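Local coordinates for protein tetraacyldisaccharide 4'-kinase (Aquifex aeolicus, PDB 4EHX) that transfers the gamma-phosphate of ATP to the 4'-position of a tetraacyldisaccharide 1-phosphate, giving lipid IVA in the biosynthesis of lipid A, at residues V38-N43 with L146-N151; C68-G73 with F135-G140; E117-G122 with F141-L146. One frame throughout, in Å; residues are numbered along the deposited sequence.

Interaction 1 (V38-N43 with L146-N151); sequences VISVGN and LHRDLN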
loop_
_atom_site.group_PDB
_atom_site.type_symbol
_atom_site.label_atom_id
_atom_site.label_comp_id
_atom_site.label_asym_id
_atom_site.label_seq_id
_atom_site.Cartn_x
_atom_site.Cartn_y
_atom_site.Cartn_z
ATOM N N VAL A 38 -9.876 -10.655 10.449
ATOM C CA VAL A 38 -9.481 -9.391 9.862
ATOM C C VAL A 38 -8.039 -9.099 10.263
ATOM O O VAL A 38 -7.692 -9.063 11.451
ATOM C CB VAL A 38 -10.383 -8.235 10.358
ATOM C CG1 VAL A 38 -9.886 -6.902 9.801
ATOM C CG2 VAL A 38 -11.838 -8.498 9.940
ATOM N N ILE A 39 -7.196 -8.911 9.258
ATOM C CA ILE A 39 -5.822 -8.514 9.479
ATOM C C ILE A 39 -5.700 -7.093 8.959
ATOM O O ILE A 39 -6.100 -6.816 7.841
ATOM C CB ILE A 39 -4.867 -9.397 8.679
ATOM C CG1 ILE A 39 -5.052 -10.874 9.063
ATOM C CG2 ILE A 39 -3.406 -8.938 8.891
ATOM C CD1 ILE A 39 -4.388 -11.859 8.065
ATOM N N SER A 40 -5.152 -6.185 9.757
ATOM C CA SER A 40 -4.957 -4.830 9.276
ATOM C C SER A 40 -3.493 -4.605 8.940
ATOM O O SER A 40 -2.605 -5.033 9.671
ATOM C CB SER A 40 -5.418 -3.799 10.318
ATOM O OG SER A 40 -5.209 -2.485 9.830
ATOM N N VAL A 41 -3.255 -3.939 7.815
ATOM C CA VAL A 41 -1.933 -3.451 7.466
ATOM C C VAL A 41 -2.003 -1.942 7.486
ATOM O O VAL A 41 -2.905 -1.333 6.891
ATOM C CB VAL A 41 -1.467 -3.964 6.068
ATOM C CG1 VAL A 41 -0.078 -3.366 5.724
ATOM C CG2 VAL A 41 -1.428 -5.489 6.075
ATOM N N GLY A 42 -1.067 -1.311 8.184
ATOM C CA GLY A 42 -1.107 0.127 8.270
ATOM C C GLY A 42 0.227 0.746 8.628
ATOM O O GLY A 42 1.235 0.059 8.829
ATOM N N ASN A 43 0.232 2.062 8.704
ATOM C CA ASN A 43 1.420 2.761 9.165
ATOM C C ASN A 43 1.048 4.079 9.841
ATOM O O ASN A 43 -0.140 4.422 9.969
ATOM C CB ASN A 43 2.429 2.945 8.039
ATOM C CG ASN A 43 2.118 4.132 7.182
ATOM O OD1 ASN A 43 0.959 4.380 6.858
ATOM N ND2 ASN A 43 3.146 4.893 6.825
ATOM N N LEU A 146 -13.320 -0.669 13.238
ATOM C CA LEU A 146 -13.390 -2.082 12.845
ATOM C C LEU A 146 -12.394 -2.925 13.616
ATOM O O LEU A 146 -11.184 -2.672 13.561
ATOM C CB LEU A 146 -13.191 -2.271 11.329
ATOM C CG LEU A 146 -13.159 -3.717 10.799
ATOM C CD1 LEU A 146 -14.447 -4.468 11.132
ATOM C CD2 LEU A 146 -12.954 -3.706 9.259
ATOM N N HIS A 147 -12.897 -3.918 14.348
ATOM C CA HIS A 147 -12.006 -4.829 15.057
ATOM C C HIS A 147 -11.074 -5.510 14.070
ATOM O O HIS A 147 -11.519 -5.942 13.001
ATOM C CB HIS A 147 -12.778 -5.934 15.788
ATOM C CG HIS A 147 -11.879 -6.982 16.376
ATOM N ND1 HIS A 147 -11.113 -6.753 17.500
ATOM C CD2 HIS A 147 -11.569 -8.235 15.964
ATOM C CE1 HIS A 147 -10.386 -7.825 17.766
ATOM N NE2 HIS A 147 -10.645 -8.739 16.848
ATOM N N ARG A 148 -9.796 -5.616 14.425
ATOM C CA ARG A 148 -8.890 -6.496 13.680
ATOM C C ARG A 148 -8.282 -7.531 14.618
ATOM O O ARG A 148 -7.944 -7.232 15.758
ATOM C CB ARG A 148 -7.817 -5.715 12.878
ATOM C CG ARG A 148 -6.707 -5.012 13.674
ATOM C CD ARG A 148 -7.210 -3.853 14.565
ATOM N NE ARG A 148 -8.163 -2.994 13.835
ATOM C CZ ARG A 148 -7.826 -2.040 12.973
ATOM N NH1 ARG A 148 -6.551 -1.748 12.752
ATOM N NH2 ARG A 148 -8.774 -1.339 12.353
ATOM N N ASP A 149 -8.161 -8.756 14.125
ATOM C CA ASP A 149 -7.599 -9.861 14.896
ATOM C C ASP A 149 -6.069 -9.858 14.905
ATOM O O ASP A 149 -5.433 -10.442 15.791
ATOM C CB ASP A 149 -8.130 -11.170 14.326
ATOM C CG ASP A 149 -9.643 -11.219 14.355
ATOM O OD1 ASP A 149 -10.215 -11.413 15.464
ATOM O OD2 ASP A 149 -10.263 -11.034 13.284
ATOM N N LEU A 150 -5.486 -9.194 13.914
ATOM C CA LEU A 150 -4.044 -9.040 13.846
ATOM C C LEU A 150 -3.745 -7.657 13.294
ATOM O O LEU A 150 -4.017 -7.371 12.119
ATOM C CB LEU A 150 -3.422 -10.121 12.951
ATOM C CG LEU A 150 -1.889 -10.096 12.781
ATOM C CD1 LEU A 150 -1.172 -10.143 14.131
ATOM C CD2 LEU A 150 -1.415 -11.247 11.902
ATOM N N ASN A 151 -3.183 -6.807 14.152
ATOM C CA ASN A 151 -2.964 -5.403 13.836
ATOM C C ASN A 151 -1.504 -5.203 13.481
ATOM O O ASN A 151 -0.654 -5.139 14.366
ATOM C CB ASN A 151 -3.338 -4.536 15.051
ATOM C CG ASN A 151 -3.679 -3.123 14.659
ATOM O OD1 ASN A 151 -3.964 -2.852 13.497
ATOM N ND2 ASN A 151 -3.655 -2.211 15.622
HETATM O O HOH W 1 -2.703 -2.047 10.995
#
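Arg148 carries its guanidinium past Ser40, NH1 coming to 3.4 Å from Ser40 CB. Its CG takes the crowded position between the backbone N and the carbonyl carbon (chi1 71°), and further bends at chi2 and chi3 turn the chain back on its own segment. There NE and NH2 grip Leu146 O side-on at 3.1 and 3.0 Å, with that oxygen in the guanidinium plane. NH1 reaches Asn151 OD1 at 2.9 Å from above the amide plane, and also bonds to Gly140 O. A water accepts from Ser40 OG and donates to Asn151 OD1, linking the strands beyond the arginine. These are parallel neighbours, 38-43 and 150-156, in the core of a P-loop kinase, and the first runs into the predicted ATP-binding loop that starts at Ser45. Ser40 N donates to Leu150 O at 2.9 Å. An alanine in place of Arg148 would probably leave Leu146 O without the two donors that grip it, and Asn151 OD1 and Gly140 O without the NH1 they share. At the other end, Val38 O takes Asp149 N at 2.7 Å and a weak bond from Leu150 N, and Val38 N donates to the anti lone pair of Asp149 OD2 at 2.9 Å. His147 NE2 holds Asp149 OD1 from above the carboxylate plane. Val38 CG1, anti to the backbone N, rests against Arg148 CB at 3.9 Å.

Interaction 2 (C68-G73 with F135-G140); sequences CILSRG and FILDDG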
loop_
_atom_site.group_PDB
_atom_site.type_symbol
_atom_site.label_atom_id
_atom_site.label_comp_id
_atom_site.label_asym_id
_atom_site.label_seq_id
_atom_site.Cartn_x
_atom_site.Cartn_y
_atom_site.Cartn_z
ATOM N N CYS A 68 -10.133 -11.075 0.733
ATOM C CA CYS A 68 -10.695 -9.834 0.230
ATOM C C CYS A 68 -9.993 -8.667 0.886
ATOM O O CYS A 68 -9.889 -8.609 2.110
ATOM C CB CYS A 68 -12.201 -9.764 0.500
ATOM S SG CYS A 68 -13.013 -8.294 -0.166
ATOM N N ILE A 69 -9.527 -7.726 0.071
ATOM C CA ILE A 69 -8.950 -6.488 0.591
ATOM C C ILE A 69 -10.064 -5.474 0.830
ATOM O O ILE A 69 -10.921 -5.296 -0.023
ATOM C CB ILE A 69 -7.987 -5.841 -0.429
ATOM C CG1 ILE A 69 -6.943 -6.848 -0.919
ATOM C CG2 ILE A 69 -7.367 -4.546 0.155
ATOM C CD1 ILE A 69 -6.096 -7.427 0.161
ATOM N N LEU A 70 -10.052 -4.816 1.989
ATOM C CA LEU A 70 -10.978 -3.722 2.245
ATOM C C LEU A 70 -10.163 -2.453 2.181
ATOM O O LEU A 70 -9.337 -2.191 3.067
ATOM C CB LEU A 70 -11.640 -3.852 3.637
ATOM C CG LEU A 70 -12.437 -5.133 3.885
ATOM C CD1 LEU A 70 -13.044 -5.123 5.318
ATOM C CD2 LEU A 70 -13.551 -5.264 2.832
ATOM N N SER A 71 -10.383 -1.694 1.113
ATOM C CA SER A 71 -9.645 -0.465 0.851
ATOM C C SER A 71 -10.550 0.758 1.065
ATOM O O SER A 71 -11.766 0.671 0.899
ATOM C CB SER A 71 -9.123 -0.516 -0.588
ATOM O OG SER A 71 -8.035 0.353 -0.788
ATOM N N ARG A 72 -9.950 1.895 1.412
ATOM C CA ARG A 72 -10.706 3.130 1.642
ATOM C C ARG A 72 -11.318 3.684 0.382
ATOM O O ARG A 72 -12.491 4.067 0.375
ATOM C CB ARG A 72 -9.821 4.213 2.268
ATOM C CG ARG A 72 -10.613 5.447 2.708
ATOM C CD ARG A 72 -9.724 6.452 3.430
ATOM N NE ARG A 72 -10.499 7.557 3.990
ATOM C CZ ARG A 72 -9.977 8.555 4.702
ATOM N NH1 ARG A 72 -10.762 9.514 5.175
ATOM N NH2 ARG A 72 -8.671 8.596 4.943
ATOM N N GLY A 73 -10.517 3.754 -0.678
ATOM C CA GLY A 73 -10.942 4.425 -1.893
ATOM C C GLY A 73 -11.293 5.875 -1.620
ATOM O O GLY A 73 -12.418 6.304 -1.872
ATOM N N PHE A 135 -10.241 -11.040 5.688
ATOM C CA PHE A 135 -10.084 -9.693 5.157
ATOM C C PHE A 135 -8.726 -9.113 5.498
ATOM O O PHE A 135 -8.188 -9.347 6.581
ATOM C CB PHE A 135 -11.126 -8.742 5.744
ATOM C CG PHE A 135 -12.507 -9.027 5.296
ATOM C CD1 PHE A 135 -12.904 -8.700 4.006
ATOM C CD2 PHE A 135 -13.427 -9.599 6.168
ATOM C CE1 PHE A 135 -14.210 -8.950 3.580
ATOM C CE2 PHE A 135 -14.730 -9.854 5.753
ATOM C CZ PHE A 135 -15.119 -9.522 4.455
ATOM N N ILE A 136 -8.173 -8.347 4.563
ATOM C CA ILE A 136 -6.987 -7.558 4.862
ATOM C C ILE A 136 -7.394 -6.095 4.710
ATOM O O ILE A 136 -7.939 -5.701 3.673
ATOM C CB ILE A 136 -5.833 -7.861 3.877
ATOM C CG1 ILE A 136 -5.330 -9.309 4.031
ATOM C CG2 ILE A 136 -4.691 -6.866 4.062
ATOM C CD1 ILE A 136 -4.459 -9.757 2.838
ATOM N N LEU A 137 -7.141 -5.287 5.733
ATOM C CA LEU A 137 -7.391 -3.864 5.579
ATOM C C LEU A 137 -6.106 -3.292 5.014
ATOM O O LEU A 137 -5.029 -3.420 5.616
ATOM C CB LEU A 137 -7.681 -3.183 6.929
ATOM C CG LEU A 137 -8.651 -3.877 7.893
ATOM C CD1 LEU A 137 -8.957 -2.950 9.099
ATOM C CD2 LEU A 137 -9.954 -4.248 7.180
ATOM N N ASP A 138 -6.184 -2.680 3.845
ATOM C CA ASP A 138 -5.006 -1.975 3.403
ATOM C C ASP A 138 -5.147 -0.573 4.013
ATOM O O ASP A 138 -6.165 0.107 3.866
ATOM C CB ASP A 138 -4.815 -2.005 1.881
ATOM C CG ASP A 138 -5.767 -1.106 1.159
ATOM O OD1 ASP A 138 -6.781 -0.746 1.770
ATOM O OD2 ASP A 138 -5.514 -0.771 -0.022
ATOM N N ASP A 139 -4.143 -0.171 4.747
ATOM C CA ASP A 139 -4.190 1.115 5.393
ATOM C C ASP A 139 -5.308 1.196 6.443
ATOM O O ASP A 139 -6.166 2.079 6.404
ATOM C CB ASP A 139 -4.316 2.231 4.353
ATOM C CG ASP A 139 -3.846 3.552 4.904
ATOM O OD1 ASP A 139 -2.973 3.500 5.793
ATOM O OD2 ASP A 139 -4.351 4.616 4.493
ATOM N N GLY A 140 -5.275 0.279 7.402
ATOM C CA GLY A 140 -6.358 0.182 8.355
ATOM C C GLY A 140 -5.981 0.498 9.789
ATOM O O GLY A 140 -6.826 0.363 10.673
HETATM O O HOH W 2 -8.503 -0.093 4.662
HETATM O O HOH W 3 -7.283 1.867 2.128
HETATM O O HOH W 4 -7.309 5.473 5.434
#
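Ile136 O receives Leu70 N at 2.8 Å in a nearly straight bond (167° at the hydrogen), with the CA-H of Ile69 as a second, softer contact. Ile136 N donates in turn to Cys68 O at 3.0 Å, and Asp138 N to Leu70 O in a longer bond, approaching from above the carbonyl plane. On one face the side chain of Leu70 lies against the Phe135 ring, its CG 3.6 Å from Phe135 CD1 and its CD1 off-centre over the ring. Cys68 CB also touches Phe135 CD1, at 3.7 Å, while SG, anti to the backbone N, stands at the ring edge. Leu70 CD1 further meets Leu137 CD2 at 3.7 Å. Strands 67-71 and 134-138 are parallel neighbours of the P-loop fold, their short segments turned 31° against each other, and helix 119-130 packs on this Phe135 face. Strand 134-138, four apolar residues followed by Asp138, is consistent with a Walker B strand. On the opposite face, Ile69 CD1 presses on Ile136 CB at 3.8 Å, under helix 51-61. The Asp138 carboxylate, with CG between the backbone N and the carbonyl carbon (chi1 74°), lies beside Ser71. Ser71 is deposited in two conformers, so the bond from its OG to the syn lone pair of Asp138 OD2, made in one of them, is doubtful. The Asp138 side chain lies about 4 Å from that of Lys51, a predicted ATP-binding residue. A water that accepts from Arg72 N at 2.8 Å also lies by Asp138 OD1, while the Arg72 guanidinium turns to a salt bridge with Glu117.

Interaction 3 (E117-G122 with F141-L146); sequences EDRYKG and FQHRKL. With EPE (4-(2-hydroxyethyl)-1-piperazine ethanesulfonic acid), chain B.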
loop_
_atom_site.group_PDB
_atom_site.type_symbol
_atom_site.label_atom_id
_atom_site.label_comp_id
_atom_site.label_asym_id
_atom_site.label_seq_id
_atom_site.Cartn_x
_atom_site.Cartn_y
_atom_site.Cartn_z
ATOM N N GLU A 117 -15.325 3.625 2.445
ATOM C CA GLU A 117 -14.825 4.445 3.550
ATOM C C GLU A 117 -15.038 3.728 4.889
ATOM O O GLU A 117 -14.136 3.656 5.744
ATOM C CB GLU A 117 -15.586 5.773 3.559
ATOM C CG GLU A 117 -15.063 6.792 4.546
ATOM C CD GLU A 117 -13.849 7.526 4.019
ATOM O OE1 GLU A 117 -13.668 7.566 2.781
ATOM O OE2 GLU A 117 -13.078 8.060 4.844
ATOM N N ASP A 118 -16.245 3.203 5.080
ATOM C CA ASP A 118 -16.546 2.421 6.276
ATOM C C ASP A 118 -16.150 0.972 5.996
ATOM O O ASP A 118 -16.818 0.277 5.225
ATOM C CB ASP A 118 -18.043 2.504 6.584
ATOM C CG ASP A 118 -18.388 1.916 7.943
ATOM O OD1 ASP A 118 -18.446 0.687 8.046
ATOM O OD2 ASP A 118 -18.610 2.679 8.905
ATOM N N ARG A 119 -15.055 0.519 6.593
ATOM C CA ARG A 119 -14.533 -0.812 6.260
ATOM C C ARG A 119 -15.502 -1.928 6.656
ATOM O O ARG A 119 -15.659 -2.918 5.937
ATOM C CB ARG A 119 -13.157 -1.035 6.903
ATOM C CG ARG A 119 -11.955 -0.592 6.047
ATOM C CD ARG A 119 -11.960 0.881 5.734
ATOM N NE ARG A 119 -10.594 1.396 5.586
ATOM C CZ ARG A 119 -10.258 2.678 5.664
ATOM N NH1 ARG A 119 -11.194 3.621 5.869
ATOM N NH2 ARG A 119 -8.976 3.012 5.530
ATOM N N TYR A 120 -16.150 -1.777 7.810
ATOM C CA TYR A 120 -17.143 -2.756 8.237
ATOM C C TYR A 120 -18.237 -2.988 7.183
ATOM O O TYR A 120 -18.537 -4.137 6.829
ATOM C CB TYR A 120 -17.771 -2.338 9.572
ATOM C CG TYR A 120 -18.802 -3.317 10.086
ATOM C CD1 TYR A 120 -18.419 -4.447 10.800
ATOM C CD2 TYR A 120 -20.160 -3.112 9.855
ATOM C CE1 TYR A 120 -19.370 -5.357 11.273
ATOM C CE2 TYR A 120 -21.108 -4.005 10.328
ATOM C CZ TYR A 120 -20.707 -5.117 11.041
ATOM O OH TYR A 120 -21.647 -6.005 11.507
ATOM N N LYS A 121 -18.845 -1.906 6.689
ATOM C CA LYS A 121 -19.861 -2.033 5.638
ATOM C C LYS A 121 -19.296 -2.688 4.383
ATOM O O LYS A 121 -19.994 -3.434 3.706
ATOM C CB LYS A 121 -20.471 -0.673 5.278
ATOM C CG LYS A 121 -21.327 -0.075 6.377
ATOM C CD LYS A 121 -21.847 1.307 5.981
ATOM C CE LYS A 121 -22.876 1.813 6.979
ATOM N NZ LYS A 121 -22.475 1.521 8.383
ATOM N N GLY A 122 -18.040 -2.393 4.062
ATOM C CA GLY A 122 -17.382 -3.027 2.928
ATOM C C GLY A 122 -17.289 -4.522 3.193
ATOM O O GLY A 122 -17.544 -5.341 2.308
ATOM N N PHE A 141 -4.741 0.924 10.041
ATOM C CA PHE A 141 -4.311 1.171 11.443
ATOM C C PHE A 141 -5.163 2.211 12.199
ATOM O O PHE A 141 -5.468 2.047 13.388
ATOM C CB PHE A 141 -2.823 1.573 11.514
ATOM C CG PHE A 141 -2.234 1.508 12.904
ATOM C CD1 PHE A 141 -1.932 0.281 13.497
ATOM C CD2 PHE A 141 -1.950 2.667 13.606
ATOM C CE1 PHE A 141 -1.373 0.224 14.789
ATOM C CE2 PHE A 141 -1.378 2.624 14.886
ATOM C CZ PHE A 141 -1.097 1.400 15.476
ATOM N N GLN A 142 -5.543 3.280 11.513
ATOM C CA GLN A 142 -6.365 4.335 12.114
ATOM C C GLN A 142 -7.874 4.021 12.146
ATOM O O GLN A 142 -8.647 4.727 12.807
ATOM C CB GLN A 142 -6.151 5.652 11.356
ATOM C CG GLN A 142 -4.791 6.315 11.608
ATOM C CD GLN A 142 -3.647 5.625 10.879
ATOM O OE1 GLN A 142 -3.788 5.203 9.726
ATOM N NE2 GLN A 142 -2.510 5.512 11.545
ATOM N N HIS A 143 -8.305 2.996 11.414
ATOM C CA HIS A 143 -9.739 2.711 11.306
ATOM C C HIS A 143 -10.238 1.872 12.487
ATOM O O HIS A 143 -10.653 0.721 12.317
ATOM C CB HIS A 143 -10.075 2.038 9.964
ATOM C CG HIS A 143 -11.529 2.126 9.606
ATOM N ND1 HIS A 143 -12.106 3.284 9.126
ATOM C CD2 HIS A 143 -12.526 1.208 9.669
ATOM C CE1 HIS A 143 -13.397 3.079 8.916
ATOM N NE2 HIS A 143 -13.678 1.828 9.239
ATOM N N ARG A 144 -10.211 2.461 13.683
ATOM C CA ARG A 144 -10.376 1.691 14.914
ATOM C C ARG A 144 -11.791 1.175 15.118
ATOM O O ARG A 144 -12.009 0.250 15.906
ATOM C CB ARG A 144 -9.924 2.511 16.124
ATOM C CG ARG A 144 -8.441 2.870 16.071
ATOM C CD ARG A 144 -7.953 3.514 17.368
ATOM N NE ARG A 144 -7.972 2.590 18.507
ATOM C CZ ARG A 144 -7.636 2.939 19.749
ATOM N NH1 ARG A 144 -7.245 4.188 20.012
ATOM N NH2 ARG A 144 -7.698 2.051 20.733
ATOM N N LYS A 145 -12.740 1.763 14.394
ATOM C CA LYS A 145 -14.128 1.315 14.440
ATOM C C LYS A 145 -14.277 -0.148 14.007
ATOM O O LYS A 145 -15.260 -0.792 14.347
ATOM C CB LYS A 145 -15.024 2.208 13.557
ATOM C CG LYS A 145 -16.523 1.902 13.668
ATOM C CD LYS A 145 -17.329 2.351 12.438
ATOM C CE LYS A 145 -17.058 3.784 12.034
ATOM N NZ LYS A 145 -18.179 4.351 11.193
ATOM N N LEU A 146 -13.320 -0.669 13.238
ATOM C CA LEU A 146 -13.390 -2.082 12.845
ATOM C C LEU A 146 -12.394 -2.925 13.616
ATOM O O LEU A 146 -11.184 -2.672 13.561
ATOM C CB LEU A 146 -13.191 -2.271 11.329
ATOM C CG LEU A 146 -13.159 -3.717 10.799
ATOM C CD1 LEU A 146 -14.447 -4.468 11.132
ATOM C CD2 LEU A 146 -12.954 -3.706 9.259
HETATM N N1 EPE B . -8.881 9.234 10.536
HETATM C C2 EPE B . -9.773 10.251 9.963
HETATM C C3 EPE B . -9.206 11.638 10.241
HETATM N N4 EPE B . -8.958 11.841 11.655
HETATM C C5 EPE B . -8.329 10.760 12.398
HETATM C C6 EPE B . -8.829 9.373 12.002
HETATM C C7 EPE B . -8.704 13.200 12.089
HETATM C C8 EPE B . -8.785 13.338 13.602
HETATM O O8 EPE B . -9.981 12.745 14.049
HETATM C C9 EPE B . -9.411 7.908 10.187
HETATM C C10 EPE B . -9.097 7.621 8.723
HETATM S S EPE B . -9.514 5.922 8.252
HETATM O O1S EPE B . -10.630 5.489 9.088
HETATM O O2S EPE B . -8.342 5.105 8.504
HETATM O O3S EPE B . -9.888 5.885 6.848
HETATM O O HOH W 5 -15.923 0.377 9.768
#
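Arg119 lays its CD over the centre of the His143 ring, 3.9 Å from the centroid and only 5° off the ring normal. Its guanidinium continues across the same ring as a stack, its centre 4.4 Å from that of the imidazole and the planes 29° apart. The contact joins the N-terminus of helix 119-130 to the loop after strand 134-138, where His143 is the centre of an inverse gamma turn and begins a type I beta turn that closes at Leu146. The stacked pair presents two donors to the sulfonate of a bound buffer molecule, probably from the crystallisation liquor: Arg119 NH1 meets O3S at 2.8 Å, and His143 ND1 meets O1S at 2.7 Å, O1S lying near the plane of the imidazole. Arg119 NH1 also donates to Glu117 O, a second bond that would restrict rotation of the guanidinium. An anion held here by an arginine and a histidine, about 9 Å from the side chain of the predicted ATP-binding Lys51, may mark a pocket for a charged group. The Asp118 carboxylate divides its oxygens between two partners. As N-cap, its OD1 offers the anti lone pair to Lys121 N, while OD2 forms a salt bridge with Lys145 NZ at 2.9 Å, the ammonium arriving nearly in line with the C-O bond. Deeper in, Leu146 CD2 packs against Arg119 CB at 3.6 Å, and its other methyl, CD1, sits at the edge of the Tyr120 ring; Tyr120 also makes a cation-pi contact with Lys32. A water joins the two segments on the remaining nitrogen of the imidazole, accepting from Tyr120 N and lying 2.7 Å from His143 NE2.

How the interactions relate
Interactions 1 and 2 are buried strand pairings, and both engage the same part of the fold, since strand 134-138 runs beside 38-43 as well as 67-71: Ile39 O and Val41 N meet the backbone of Leu137. Interaction 2 is the more apolar of the two, whereas interaction 1 relies on arginine, aspartate and asparagine side chains where strand 150-156 begins. Interaction 3, partly buried, contains no strand pairing and depends on a stack, a salt bridge and a bound anion. It shares Leu146 with interaction 1, and Arg72 of interaction 2 reaches it through a salt bridge to Glu117, while Arg148 of interaction 1 bonds to Gly140 O of interaction 2.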